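Local coordinates for protein putrescine aminotransferase (Halomonas elongata DSM 2581, PDB 6GWI) that probably transfers amino groups from putrescine or related amines to carbonyl acceptors with the help of pyridoxal-5'-phosphate, as class-III aminotransferases do, at residues 15-18 with 19-22; 23-26 with 27-30; 126-129 with 130-134; 303-306 with 307-311. All coordinates share one frame; numbering follows the deposited sequence.

From the N terminus, contact 1 (15-18 with 19-22) closes a tight turn between two short strands, and contact 2 (23-26 with 27-30) takes over at once, carrying the chain along helix 22-28 to its end. These two touch through His17, Thr20, Leu25 and Ser30. About a hundred residues later, contact 3 lies near the end of helix 117-134, and contact 4 spans successive turns of helix 301-311. These two helices pack side by side, although far apart in sequence. None of the contacts nest or cross; they follow in series. Contacts 2 and 4 lie on opposite sides of the chain's centre, yet all four reach the second subunit.

Contact 1 of 4, residues 15-18 with 19-22; sequences HLHP and FTDF. With EDO (1,2-ethanediol), chain E.
Phe22 folds back over Leu16 and His17 across a tight turn. From its CB outward, Phe22 has CG anti to the carbonyl carbon (chi1 -56°), which turns the ring toward residues 16-17. CG and CD1 lie beneath Leu16 CD2, which sits 3.8 Å from the ring centroid and only 9° off the normal, a CH-pi contact over the face. Further out, Phe22 CE1 meets Leu16 CB at 3.8 Å. The same carbon, at the ring edge, comes 3.3 Å from His17 O, a buried carbonyl with no hydrogen-bond partner in the model. CZ completes the ring near Leu16 CB. Thr20 O lies over the opposite face, so Phe22 is sandwiched between a methyl group and a carbonyl.

The turn itself is closed by Thr20, whose OG1 donates to Pro18 O at 2.7 Å, approaching from above the carbonyl plane, 48° out of it. This OG1 also presses on His17 CB at 3.1 Å. Phe19, between Pro18 and Thr20, has a positive phi, and the chain bends sharply here. Phe22 O receives a weak hydrogen bond from a bound ethanediol.

His15 ND1 bonds to Asp11 OD1 and His17 NE2 to Asp11 OD2, while His17 CD2 lies over the His15 ring. In the fold, Asp21 caps the start of helix 22-28 through Ala24 N, Phe19 packs on Tyr150, its side chain about 7 Å from a bound pyridoxal-5'-phosphate, and the short strands join a parallel ladder with a strand of the second subunit, continuing the sheet across the dimer interface.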
ATOM      1  N   HIS B  15      14.501  -2.572  13.202  1.00 21.60           N
ATOM      2  CA  HIS B  15      13.382  -3.071  12.405  1.00 18.69           C
ATOM      3  C   HIS B  15      12.163  -3.307  13.285  1.00 18.32           C
ATOM      4  O   HIS B  15      12.198  -4.148  14.188  1.00 24.56           O
ATOM      5  CB  HIS B  15      13.774  -4.364  11.680  1.00 19.58           C
ATOM      6  CG  HIS B  15      12.701  -4.907  10.787  1.00 24.40           C
ATOM      7  ND1 HIS B  15      12.713  -6.200  10.311  1.00 23.31           N
ATOM      8  CD2 HIS B  15      11.587  -4.329  10.279  1.00 23.97           C
ATOM      9  CE1 HIS B  15      11.649  -6.398   9.554  1.00 25.54           C
ATOM     10  NE2 HIS B  15      10.950  -5.278   9.517  1.00 21.54           N
ATOM     11  N   LEU B  16      11.079  -2.580  13.000  1.00 20.19           N
ATOM     12  CA  LEU B  16       9.796  -2.748  13.678  1.00 21.54           C
ATOM     13  C   LEU B  16       8.892  -3.622  12.807  1.00 20.66           C
ATOM     14  O   LEU B  16       8.437  -3.184  11.745  1.00 22.36           O
ATOM     15  CB  LEU B  16       9.155  -1.387  13.938  1.00 17.70           C
ATOM     16  CG  LEU B  16       9.917  -0.424  14.852  1.00 22.27           C
ATOM     17  CD1 LEU B  16       9.340   0.979  14.737  1.00 22.86           C
ATOM     18  CD2 LEU B  16       9.878  -0.900  16.302  1.00 25.69           C
ATOM     19  N   HIS B  17       8.608  -4.854  13.276  1.00 21.05           N
ATOM     20  CA  HIS B  17       7.881  -5.839  12.488  1.00 20.00           C
ATOM     21  C   HIS B  17       6.373  -5.605  12.513  1.00 24.63           C
ATOM     22  O   HIS B  17       5.832  -5.086  13.493  1.00 18.76           O
ATOM     23  CB  HIS B  17       8.131  -7.249  13.013  1.00 22.45           C
ATOM     24  CG  HIS B  17       9.557  -7.686  12.960  1.00 21.49           C
ATOM     25  ND1 HIS B  17       9.927  -9.007  13.091  1.00 24.39           N
ATOM     26  CD2 HIS B  17      10.705  -6.985  12.812  1.00 29.95           C
ATOM     27  CE1 HIS B  17      11.243  -9.101  13.021  1.00 22.41           C
ATOM     28  NE2 HIS B  17      11.738  -7.888  12.850  1.00 27.44           N
ATOM     29  N   PRO B  18       5.670  -6.050  11.471  1.00 23.21           N
ATOM     30  CA  PRO B  18       4.202  -6.066  11.514  1.00 28.58           C
ATOM     31  C   PRO B  18       3.662  -6.947  12.632  1.00 18.08           C
ATOM     32  O   PRO B  18       4.226  -7.995  12.952  1.00 27.69           O
ATOM     33  CB  PRO B  18       3.808  -6.642  10.144  1.00 29.32           C
ATOM     34  CG  PRO B  18       5.008  -6.494   9.278  1.00 30.67           C
ATOM     35  CD  PRO B  18       6.205  -6.505  10.174  1.00 23.69           C
ATOM     36  N   PHE B  19       2.521  -6.532  13.182  1.00 24.26           N
ATOM     37  CA  PHE B  19       1.760  -7.312  14.161  1.00 20.73           C
ATOM     38  C   PHE B  19       2.690  -8.030  15.140  1.00 28.46           C
ATOM     39  O   PHE B  19       2.704  -9.257  15.249  1.00 23.63           O
ATOM     40  CB  PHE B  19       0.837  -8.318  13.466  1.00 16.92           C
ATOM     41  CG  PHE B  19      -0.354  -7.693  12.782  1.00 18.58           C
ATOM     42  CD1 PHE B  19      -0.261  -7.245  11.472  1.00 16.88           C
ATOM     43  CD2 PHE B  19      -1.567  -7.563  13.442  1.00 19.83           C
ATOM     44  CE1 PHE B  19      -1.353  -6.673  10.836  1.00 27.38           C
ATOM     45  CE2 PHE B  19      -2.662  -6.990  12.811  1.00 17.94           C
ATOM     46  CZ  PHE B  19      -2.554  -6.545  11.508  1.00 17.06           C
ATOM     47  N   THR B  20       3.484  -7.235  15.854  1.00 25.28           N
ATOM     48  CA  THR B  20       4.541  -7.775  16.696  1.00 27.50           C
ATOM     49  C   THR B  20       4.583  -7.069  18.042  1.00 28.05           C
ATOM     50  O   THR B  20       4.426  -5.848  18.122  1.00 26.32           O
ATOM     51  CB  THR B  20       5.908  -7.638  15.999  1.00 30.38           C
ATOM     52  OG1 THR B  20       5.970  -8.529  14.879  1.00 31.14           O
ATOM     53  CG2 THR B  20       7.046  -7.955  16.948  1.00 27.94           C
ATOM     54  N   ASP B  21       4.797  -7.856  19.096  1.00 21.17           N
ATOM     55  CA  ASP B  21       5.157  -7.350  20.421  1.00 28.31           C
ATOM     56  C   ASP B  21       6.652  -7.051  20.351  1.00 19.02           C
ATOM     57  O   ASP B  21       7.493  -7.929  20.553  1.00 30.82           O
ATOM     58  CB  ASP B  21       4.821  -8.374  21.499  1.00 23.73           C
ATOM     59  CG  ASP B  21       5.090  -7.867  22.913  1.00 27.47           C
ATOM     60  OD1 ASP B  21       4.328  -8.236  23.833  1.00 28.92           O
ATOM     61  OD2 ASP B  21       6.058  -7.109  23.110  1.00 25.46           O
ATOM     62  N   PHE B  22       6.984  -5.796  20.033  1.00 26.69           N
ATOM     63  CA  PHE B  22       8.371  -5.434  19.761  1.00 28.24           C
ATOM     64  C   PHE B  22       9.277  -5.844  20.911  1.00 25.08           C
ATOM     65  O   PHE B  22      10.334  -6.451  20.705  1.00 24.26           O
ATOM     66  CB  PHE B  22       8.492  -3.926  19.530  1.00 22.96           C
ATOM     67  CG  PHE B  22       7.623  -3.404  18.434  1.00 26.01           C
ATOM     68  CD1 PHE B  22       7.667  -3.965  17.170  1.00 22.99           C
ATOM     69  CD2 PHE B  22       6.754  -2.352  18.668  1.00 31.71           C
ATOM     70  CE1 PHE B  22       6.866  -3.482  16.158  1.00 21.54           C
ATOM     71  CE2 PHE B  22       5.946  -1.866  17.661  1.00 28.89           C
ATOM     72  CZ  PHE B  22       6.001  -2.433  16.402  1.00 19.92           C
TER
HETATM   73  C1  EDO E 502      13.428  -7.773  17.400  1.00 50.92           C
HETATM   74  O1  EDO E 502      14.057  -8.145  16.168  1.00 34.47           O
HETATM   75  C2  EDO E 502      12.411  -6.675  17.124  1.00 38.59           C
HETATM   76  O2  EDO E 502      11.328  -6.757  18.056  1.00 32.94           O

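Contact 2 of 4, residues 23-26 with 27-30; sequences KALG and EEGS
Lys23 O accepts from Glu27 N at 3.1 Å, Ala24 O from Glu28 N at 3.0 Å and Leu25 O from Gly29 N at 2.7 Å: three successive i to i+4 bonds running down the last turns of helix 22-28. Glu27 N makes a second, weak hydrogen bond to Ala24 O. At Gly29 phi turns positive (94°) and the chain leaves the helix, in a conformation that suits glycine.

Among the side chains, Glu28 is the unusual one. Its CG sits between the backbone N and the carbonyl carbon (chi1 54°), which folds it against the helix so that Glu28 CG lies 3.2 Å from Ala24 O. The Glu28 side chain crosses that of Leu25 at about a right angle, OE1 coming near Leu25 CD1, and OE1 forms a salt bridge with Lys87 of the second subunit. Lys23 and Glu27, one turn apart, slant across each other: Glu27 OE2 rests 3.7 Å from Lys23 CE, with the ammonium just beyond contact, so the attraction is probably modest. Leu25 sends its methyls past the helix end, CD1 to Ser30 CA at 3.9 Å and CD2 toward Ser30 OG. That leucine packs against His17, and Ser30 O takes a hydrogen bond from Gln8.

The whole is a helix C-terminus ended by a glycine of positive phi, leading from the short helix 22-28 at the dimer interface into strand 31-37.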
ATOM      1  N   LYS B  23       8.864  -5.530  22.139  1.00 21.35           N
ATOM      2  CA  LYS B  23       9.713  -5.781  23.297  1.00 25.58           C
ATOM      3  C   LYS B  23       9.942  -7.274  23.493  1.00 33.94           C
ATOM      4  O   LYS B  23      11.083  -7.722  23.656  1.00 25.51           O
ATOM      5  CB  LYS B  23       9.080  -5.159  24.540  1.00 21.62           C
ATOM      6  CG  LYS B  23       9.970  -5.185  25.762  1.00 25.53           C
ATOM      7  CD  LYS B  23       9.215  -4.752  27.001  1.00 25.98           C
ATOM      8  CE  LYS B  23      10.140  -4.691  28.205  1.00 30.31           C
ATOM      9  NZ  LYS B  23       9.451  -4.095  29.376  1.00 40.13           N
ATOM     10  N   ALA B  24       8.865  -8.061  23.470  1.00 29.54           N
ATOM     11  CA  ALA B  24       8.990  -9.500  23.672  1.00 25.68           C
ATOM     12  C   ALA B  24       9.891 -10.124  22.617  1.00 28.79           C
ATOM     13  O   ALA B  24      10.771 -10.934  22.935  1.00 28.13           O
ATOM     14  CB  ALA B  24       7.608 -10.154  23.649  1.00 80.83           C
ATOM     15  N   LEU B  25       9.690  -9.760  21.349  1.00 25.36           N
ATOM     16  CA  LEU B  25      10.489 -10.362  20.288  1.00 26.09           C
ATOM     17  C   LEU B  25      11.958  -9.978  20.418  1.00 25.48           C
ATOM     18  O   LEU B  25      12.844 -10.807  20.180  1.00 26.38           O
ATOM     19  CB  LEU B  25       9.944  -9.951  18.920  1.00 23.84           C
ATOM     20  CG  LEU B  25      10.689 -10.563  17.731  1.00 34.88           C
ATOM     21  CD1 LEU B  25      10.614 -12.086  17.771  1.00 32.60           C
ATOM     22  CD2 LEU B  25      10.147 -10.031  16.416  1.00 37.83           C
ATOM     23  N   GLY B  26      12.239  -8.727  20.789  1.00 25.79           N
ATOM     24  CA  GLY B  26      13.618  -8.325  21.012  1.00 31.89           C
ATOM     25  C   GLY B  26      14.299  -9.143  22.092  1.00 34.25           C
ATOM     26  O   GLY B  26      15.497  -9.428  22.007  1.00 31.14           O
ATOM     27  N   GLU B  27      13.550  -9.526  23.130  1.00 29.34           N
ATOM     28  CA  GLU B  27      14.128 -10.313  24.210  1.00 27.62           C
ATOM     29  C   GLU B  27      14.336 -11.772  23.824  1.00 29.58           C
ATOM     30  O   GLU B  27      15.308 -12.390  24.273  1.00 29.09           O
ATOM     31  CB  GLU B  27      13.236 -10.232  25.455  1.00 34.70           C
ATOM     32  CG  GLU B  27      13.293  -8.893  26.173  1.00 40.52           C
ATOM     33  CD  GLU B  27      12.154  -8.701  27.159  1.00 41.09           C
ATOM     34  OE1 GLU B  27      11.226  -9.535  27.181  1.00 45.25           O
ATOM     35  OE2 GLU B  27      12.191  -7.711  27.918  1.00 41.44           O
ATOM     36  N   GLU B  28      13.455 -12.344  23.008  1.00 35.16           N
ATOM     37  CA  GLU B  28      13.602 -13.746  22.636  1.00 38.19           C
ATOM     38  C   GLU B  28      14.439 -13.940  21.380  1.00 33.73           C
ATOM     39  O   GLU B  28      15.034 -15.012  21.211  1.00 39.51           O
ATOM     40  CB  GLU B  28      12.228 -14.412  22.473  1.00 45.44           C
ATOM     41  CG  GLU B  28      11.263 -13.741  21.525  1.00 68.99           C
ATOM     42  CD  GLU B  28       9.818 -14.110  21.827  1.00 68.72           C
ATOM     43  OE1 GLU B  28       8.960 -13.949  20.938  1.00 70.42           O
ATOM     44  OE2 GLU B  28       9.539 -14.561  22.958  1.00 72.07           O
ATOM     45  N   GLY B  29      14.515 -12.935  20.510  1.00 33.93           N
ATOM     46  CA  GLY B  29      15.301 -13.038  19.296  1.00 25.93           C
ATOM     47  C   GLY B  29      14.510 -13.489  18.089  1.00 27.31           C
ATOM     48  O   GLY B  29      13.860 -14.538  18.119  1.00 28.36           O
ATOM     49  N   SER B  30      14.563 -12.704  17.015  1.00 30.64           N
ATOM     50  CA  SER B  30      13.802 -13.021  15.816  1.00 30.47           C
ATOM     51  C   SER B  30      14.392 -14.223  15.088  1.00 26.10           C
ATOM     52  O   SER B  30      15.611 -14.411  15.037  1.00 33.50           O
ATOM     53  CB  SER B  30      13.769 -11.813  14.875  1.00 30.36           C
ATOM     54  OG  SER B  30      12.780 -11.966  13.869  1.00 38.52           O
TER

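Contact 3 of 4, residues 126-129 with 130-134; sequences RMVR and RYWAL
Val128 holds CG1 anti to its own nitrogen (chi1 164°), and Trp132, one turn on, has CG beside the nitrogen (chi1 -73°); the two torsions bring Val128 CG1 to 4.3 Å from Trp132 CD1. That indole carbon also lies 3.3 Å from Val128 O, the carbonyl that accepts Trp132 N in the helix. Next to it, Tyr131 CE2 comes over the indole face, 3.6 Å above the plane, while Trp132 CD1 sits in the plane of the tyrosine at its edge, so the phenol offers an edge to the indole face.

These side chains belong to helix 117-134, whose first turns contribute Gly117, Ser118 and Asn121 to the pyridoxal-5'-phosphate pocket, as expected for the large domain of a fold-type I aminotransferase. Four backbone bonds run from 130-133 back to 126-129; the shortest, Tyr131 N to Met127 O, is 2.8 Å. The carbonyl ends also meet carbon: Arg130 CB lies 3.1 Å from Arg126 O and Tyr131 CB 3.2 Å from Met127 O.

Arg130 bends at chi2, laying one guanidinium face under Leu134 CD2, and NH2 hydrogen-bonds to Gly311 O. Arg129 stays extended and hydrogen-bonds to Gln141 O and Pro175 O, whereas Arg126 reaches Gln169 O of the second subunit. Trp132 NE1 donates to Ala218 O on strand 217-222, and Lys140 makes a cation-pi contact with the same indole.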
ATOM      1  N   ARG B 126     -13.647   4.233  -1.054  1.00 17.85           N
ATOM      2  CA  ARG B 126     -13.871   5.485  -1.768  1.00 20.68           C
ATOM      3  C   ARG B 126     -14.750   5.267  -2.991  1.00 23.45           C
ATOM      4  O   ARG B 126     -15.597   6.108  -3.312  1.00 21.63           O
ATOM      5  CB  ARG B 126     -12.542   6.120  -2.170  1.00 23.71           C
ATOM      6  CG  ARG B 126     -11.711   6.612  -0.999  1.00 21.31           C
ATOM      7  CD  ARG B 126     -10.510   7.424  -1.472  1.00 20.63           C
ATOM      8  NE  ARG B 126     -10.886   8.753  -1.954  1.00 20.15           N
ATOM      9  CZ  ARG B 126     -10.091   9.543  -2.675  1.00 28.85           C
ATOM     10  NH1 ARG B 126      -8.875   9.138  -3.010  1.00 19.42           N
ATOM     11  NH2 ARG B 126     -10.514  10.739  -3.065  1.00 17.34           N
ATOM     12  N   MET B 127     -14.575   4.136  -3.682  1.00 13.90           N
ATOM     13  CA  MET B 127     -15.411   3.844  -4.838  1.00 15.12           C
ATOM     14  C   MET B 127     -16.868   3.674  -4.429  1.00 15.29           C
ATOM     15  O   MET B 127     -17.775   4.183  -5.098  1.00 19.57           O
ATOM     16  CB  MET B 127     -14.920   2.582  -5.542  1.00 15.91           C
ATOM     17  CG  MET B 127     -13.779   2.801  -6.511  1.00 22.01           C
ATOM     18  SD  MET B 127     -13.370   1.261  -7.348  1.00 24.53           S
ATOM     19  CE  MET B 127     -12.122   1.835  -8.494  1.00 22.09           C
ATOM     20  N   VAL B 128     -17.112   2.959  -3.329  1.00 17.34           N
ATOM     21  CA  VAL B 128     -18.480   2.702  -2.888  1.00 14.98           C
ATOM     22  C   VAL B 128     -19.191   4.010  -2.572  1.00 27.48           C
ATOM     23  O   VAL B 128     -20.324   4.247  -3.008  1.00 21.31           O
ATOM     24  CB  VAL B 128     -18.475   1.750  -1.678  1.00 17.38           C
ATOM     25  CG1 VAL B 128     -19.818   1.761  -0.959  1.00 25.56           C
ATOM     26  CG2 VAL B 128     -18.138   0.339  -2.127  1.00 22.21           C
ATOM     27  N   ARG B 129     -18.528   4.886  -1.820  1.00 19.76           N
ATOM     28  CA  ARG B 129     -19.169   6.115  -1.365  1.00 20.08           C
ATOM     29  C   ARG B 129     -19.241   7.148  -2.477  1.00 20.25           C
ATOM     30  O   ARG B 129     -20.224   7.892  -2.563  1.00 23.91           O
ATOM     31  CB  ARG B 129     -18.426   6.641  -0.131  1.00 21.53           C
ATOM     32  CG  ARG B 129     -18.794   5.836   1.132  1.00 25.44           C
ATOM     33  CD  ARG B 129     -17.889   6.055   2.356  1.00 28.01           C
ATOM     34  NE  ARG B 129     -18.469   5.410   3.542  1.00 22.27           N
ATOM     35  CZ  ARG B 129     -17.972   5.473   4.778  1.00 24.41           C
ATOM     36  NH1 ARG B 129     -16.865   6.156   5.033  1.00 22.10           N
ATOM     37  NH2 ARG B 129     -18.596   4.849   5.770  1.00 23.42           N
ATOM     38  N   ARG B 130     -18.244   7.175  -3.359  1.00 18.84           N
ATOM     39  CA  ARG B 130     -18.333   8.006  -4.551  1.00 20.07           C
ATOM     40  C   ARG B 130     -19.479   7.549  -5.444  1.00 21.62           C
ATOM     41  O   ARG B 130     -20.219   8.376  -5.990  1.00 16.01           O
ATOM     42  CB  ARG B 130     -17.002   7.961  -5.299  1.00 20.89           C
ATOM     43  CG  ARG B 130     -16.965   8.719  -6.617  1.00 24.68           C
ATOM     44  CD  ARG B 130     -17.165  10.228  -6.460  1.00 27.20           C
ATOM     45  NE  ARG B 130     -16.929  10.916  -7.731  1.00 30.70           N
ATOM     46  CZ  ARG B 130     -17.353  12.142  -8.027  1.00 33.86           C
ATOM     47  NH1 ARG B 130     -18.047  12.850  -7.145  1.00 27.47           N
ATOM     48  NH2 ARG B 130     -17.082  12.663  -9.218  1.00 29.30           N
ATOM     49  N   TYR B 131     -19.650   6.233  -5.586  1.00 23.62           N
ATOM     50  CA  TYR B 131     -20.717   5.685  -6.413  1.00 20.70           C
ATOM     51  C   TYR B 131     -22.074   6.237  -5.999  1.00 26.91           C
ATOM     52  O   TYR B 131     -22.806   6.809  -6.813  1.00 22.45           O
ATOM     53  CB  TYR B 131     -20.710   4.158  -6.321  1.00 19.73           C
ATOM     54  CG  TYR B 131     -21.906   3.505  -6.966  1.00 24.32           C
ATOM     55  CD1 TYR B 131     -21.961   3.311  -8.340  1.00 18.83           C
ATOM     56  CD2 TYR B 131     -22.983   3.086  -6.200  1.00 24.18           C
ATOM     57  CE1 TYR B 131     -23.055   2.716  -8.929  1.00 20.54           C
ATOM     58  CE2 TYR B 131     -24.074   2.494  -6.775  1.00 17.29           C
ATOM     59  CZ  TYR B 131     -24.109   2.311  -8.139  1.00 24.70           C
ATOM     60  OH  TYR B 131     -25.205   1.717  -8.709  1.00 23.43           O
ATOM     61  N   TRP B 132     -22.430   6.067  -4.724  1.00 16.82           N
ATOM     62  CA  TRP B 132     -23.756   6.478  -4.279  1.00 18.73           C
ATOM     63  C   TRP B 132     -23.920   7.990  -4.335  1.00 24.34           C
ATOM     64  O   TRP B 132     -25.024   8.478  -4.600  1.00 25.73           O
ATOM     65  CB  TRP B 132     -24.018   5.941  -2.872  1.00 19.35           C
ATOM     66  CG  TRP B 132     -24.254   4.462  -2.878  1.00 19.74           C
ATOM     67  CD1 TRP B 132     -23.457   3.502  -2.329  1.00 16.90           C
ATOM     68  CD2 TRP B 132     -25.353   3.774  -3.488  1.00 21.47           C
ATOM     69  NE1 TRP B 132     -23.993   2.259  -2.555  1.00 24.09           N
ATOM     70  CE2 TRP B 132     -25.157   2.397  -3.262  1.00 21.10           C
ATOM     71  CE3 TRP B 132     -26.485   4.187  -4.200  1.00 20.70           C
ATOM     72  CZ2 TRP B 132     -26.053   1.431  -3.719  1.00 25.91           C
ATOM     73  CZ3 TRP B 132     -27.375   3.224  -4.652  1.00 24.70           C
ATOM     74  CH2 TRP B 132     -27.151   1.863  -4.415  1.00 20.57           C
ATOM     75  N   ALA B 133     -22.841   8.746  -4.118  1.00 29.64           N
ATOM     76  CA  ALA B 133     -22.909  10.192  -4.299  1.00 23.02           C
ATOM     77  C   ALA B 133     -23.267  10.544  -5.738  1.00 22.58           C
ATOM     78  O   ALA B 133     -24.111  11.414  -5.982  1.00 24.97           O
ATOM     79  CB  ALA B 133     -21.582  10.835  -3.895  1.00 21.91           C
ATOM     80  N   LEU B 134     -22.663   9.855  -6.708  1.00 25.29           N
ATOM     81  CA  LEU B 134     -22.976  10.140  -8.103  1.00 20.50           C
ATOM     82  C   LEU B 134     -24.390   9.698  -8.462  1.00 25.42           C
ATOM     83  O   LEU B 134     -24.995  10.258  -9.382  1.00 31.91           O
ATOM     84  CB  LEU B 134     -21.955   9.473  -9.024  1.00 17.08           C
ATOM     85  CG  LEU B 134     -20.526  10.017  -8.974  1.00 23.33           C
ATOM     86  CD1 LEU B 134     -19.574   9.085  -9.719  1.00 23.08           C
ATOM     87  CD2 LEU B 134     -20.465  11.422  -9.548  1.00 25.00           C
TER

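Contact 4 of 4, residues 303-306 with 307-311; sequences VAET and LIEEG
Ala304 O takes Ile308 N at 2.8 Å with a nearly straight N-H approach (161°), and Ile308 CG1 also approaches Ala304 O, at 3.1 Å. It is one rung of the alpha-helical ladder of helix 301-311, which follows strand 295-300 and packs against helix 117-134. The neighbouring rungs join Leu307 N to Val303 O, Glu309 N to Glu305 O and Glu310 N to Thr306 O; the first is the straightest, at 176°.

Along one side of the helix, Val303 and Leu307 lie alongside one another, pointing the same way, and Val303 CG1 meets Leu307 CD1 at 3.9 Å. Leu307 then packs on Met127, and Thr306 on Tyr131 and Leu134, which puts this face inside the helix pair.

The other face is acidic. Glu305 and Glu309 run side by side with their carboxylate planes only 9° apart, and OE1 of Glu305 stands 4.2 Å from OE1 of Glu309. Both bend at chi2, and Glu305 OE1 comes 3.7 Å from Glu309 CG. Two like charges so near would be expected to repel, and some relief may come from weak, long ion pairs: Glu305 OE2 with Arg110 and Glu309 OE2 with Lys23 of the second subunit. At the far end Glu310 curls back over the preceding turn, its CB 3.1 Å from Thr306 O and its CG 4.1 Å from the Thr306 CG2 methyl.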
ATOM      1  N   VAL B 303     -20.835  -0.472 -10.860  1.00 22.96           N
ATOM      2  CA  VAL B 303     -20.042   0.606 -10.275  1.00 28.34           C
ATOM      3  C   VAL B 303     -19.196   1.282 -11.349  1.00 26.15           C
ATOM      4  O   VAL B 303     -19.078   2.513 -11.385  1.00 23.41           O
ATOM      5  CB  VAL B 303     -19.175   0.078  -9.117  1.00 32.72           C
ATOM      6  CG1 VAL B 303     -18.194   1.155  -8.634  1.00 28.52           C
ATOM      7  CG2 VAL B 303     -20.060  -0.393  -7.974  1.00 39.80           C
ATOM      8  N   ALA B 304     -18.594   0.492 -12.240  1.00 25.15           N
ATOM      9  CA  ALA B 304     -17.713   1.058 -13.255  1.00 26.43           C
ATOM     10  C   ALA B 304     -18.450   2.058 -14.140  1.00 28.87           C
ATOM     11  O   ALA B 304     -17.915   3.126 -14.464  1.00 26.10           O
ATOM     12  CB  ALA B 304     -17.113  -0.066 -14.102  1.00 25.24           C
ATOM     13  N   GLU B 305     -19.678   1.732 -14.544  1.00 25.96           N
ATOM     14  CA  GLU B 305     -20.390   2.585 -15.491  1.00 34.70           C
ATOM     15  C   GLU B 305     -20.742   3.933 -14.876  1.00 29.09           C
ATOM     16  O   GLU B 305     -20.683   4.964 -15.554  1.00 21.80           O
ATOM     17  CB  GLU B 305     -21.648   1.877 -15.988  1.00 48.08           C
ATOM     18  CG  GLU B 305     -21.377   0.854 -17.082  1.00 74.37           C
ATOM     19  CD  GLU B 305     -20.820   1.477 -18.349  1.00 92.14           C
ATOM     20  OE1 GLU B 305     -21.404   2.468 -18.838  1.00 89.73           O
ATOM     21  OE2 GLU B 305     -19.791   0.977 -18.853  1.00 88.96           O
ATOM     22  N   THR B 306     -21.133   3.952 -13.604  1.00 24.81           N
ATOM     23  CA  THR B 306     -21.423   5.222 -12.951  1.00 27.57           C
ATOM     24  C   THR B 306     -20.158   6.064 -12.815  1.00 24.65           C
ATOM     25  O   THR B 306     -20.156   7.253 -13.156  1.00 26.70           O
ATOM     26  CB  THR B 306     -22.080   4.971 -11.596  1.00 33.44           C
ATOM     27  OG1 THR B 306     -23.386   4.421 -11.809  1.00 24.25           O
ATOM     28  CG2 THR B 306     -22.209   6.262 -10.805  1.00 33.03           C
ATOM     29  N   LEU B 307     -19.064   5.463 -12.334  1.00 22.83           N
ATOM     30  CA  LEU B 307     -17.809   6.202 -12.217  1.00 25.41           C
ATOM     31  C   LEU B 307     -17.354   6.738 -13.571  1.00 20.96           C
ATOM     32  O   LEU B 307     -16.959   7.904 -13.689  1.00 24.54           O
ATOM     33  CB  LEU B 307     -16.720   5.314 -11.607  1.00 29.03           C
ATOM     34  CG  LEU B 307     -16.896   4.859 -10.157  1.00 27.95           C
ATOM     35  CD1 LEU B 307     -15.726   3.981  -9.723  1.00 30.18           C
ATOM     36  CD2 LEU B 307     -17.033   6.057  -9.231  1.00 26.44           C
ATOM     37  N   ILE B 308     -17.411   5.906 -14.611  1.00 22.23           N
ATOM     38  CA  ILE B 308     -16.933   6.335 -15.922  1.00 29.65           C
ATOM     39  C   ILE B 308     -17.837   7.424 -16.487  1.00 41.94           C
ATOM     40  O   ILE B 308     -17.373   8.508 -16.858  1.00 28.41           O
ATOM     41  CB  ILE B 308     -16.837   5.133 -16.879  1.00 23.20           C
ATOM     42  CG1 ILE B 308     -15.765   4.155 -16.395  1.00 21.62           C
ATOM     43  CG2 ILE B 308     -16.510   5.606 -18.293  1.00 39.02           C
ATOM     44  CD1 ILE B 308     -15.770   2.829 -17.107  1.00 24.75           C
ATOM     45  N   GLU B 309     -19.144   7.155 -16.550  1.00 30.85           N
ATOM     46  CA  GLU B 309     -20.059   8.023 -17.283  1.00 23.20           C
ATOM     47  C   GLU B 309     -20.422   9.282 -16.511  1.00 26.50           C
ATOM     48  O   GLU B 309     -20.716  10.315 -17.125  1.00 27.96           O
ATOM     49  CB  GLU B 309     -21.344   7.261 -17.621  1.00 28.07           C
ATOM     50  CG  GLU B 309     -21.172   6.153 -18.645  1.00 41.36           C
ATOM     51  CD  GLU B 309     -20.572   6.647 -19.946  1.00 46.62           C
ATOM     52  OE1 GLU B 309     -19.655   5.980 -20.469  1.00 44.20           O
ATOM     53  OE2 GLU B 309     -20.999   7.715 -20.432  1.00 40.21           O
ATOM     54  N   GLU B 310     -20.415   9.217 -15.180  1.00 29.62           N
ATOM     55  CA  GLU B 310     -20.879  10.315 -14.349  1.00 28.07           C
ATOM     56  C   GLU B 310     -19.773  10.992 -13.555  1.00 26.79           C
ATOM     57  O   GLU B 310     -19.950  12.141 -13.141  1.00 28.50           O
ATOM     58  CB  GLU B 310     -21.938   9.815 -13.352  1.00 39.45           C
ATOM     59  CG  GLU B 310     -22.981   8.865 -13.936  1.00 42.93           C
ATOM     60  CD  GLU B 310     -23.763   9.461 -15.089  1.00 71.15           C
ATOM     61  OE1 GLU B 310     -23.911  10.700 -15.138  1.00 77.71           O
ATOM     62  OE2 GLU B 310     -24.232   8.684 -15.948  1.00 79.10           O
ATOM     63  N   GLY B 311     -18.641  10.322 -13.344  1.00 25.73           N
ATOM     64  CA  GLY B 311     -17.711  10.731 -12.313  1.00 33.34           C
ATOM     65  C   GLY B 311     -16.594  11.657 -12.719  1.00 34.42           C
ATOM     66  O   GLY B 311     -15.957  12.250 -11.843  1.00 31.04           O
TER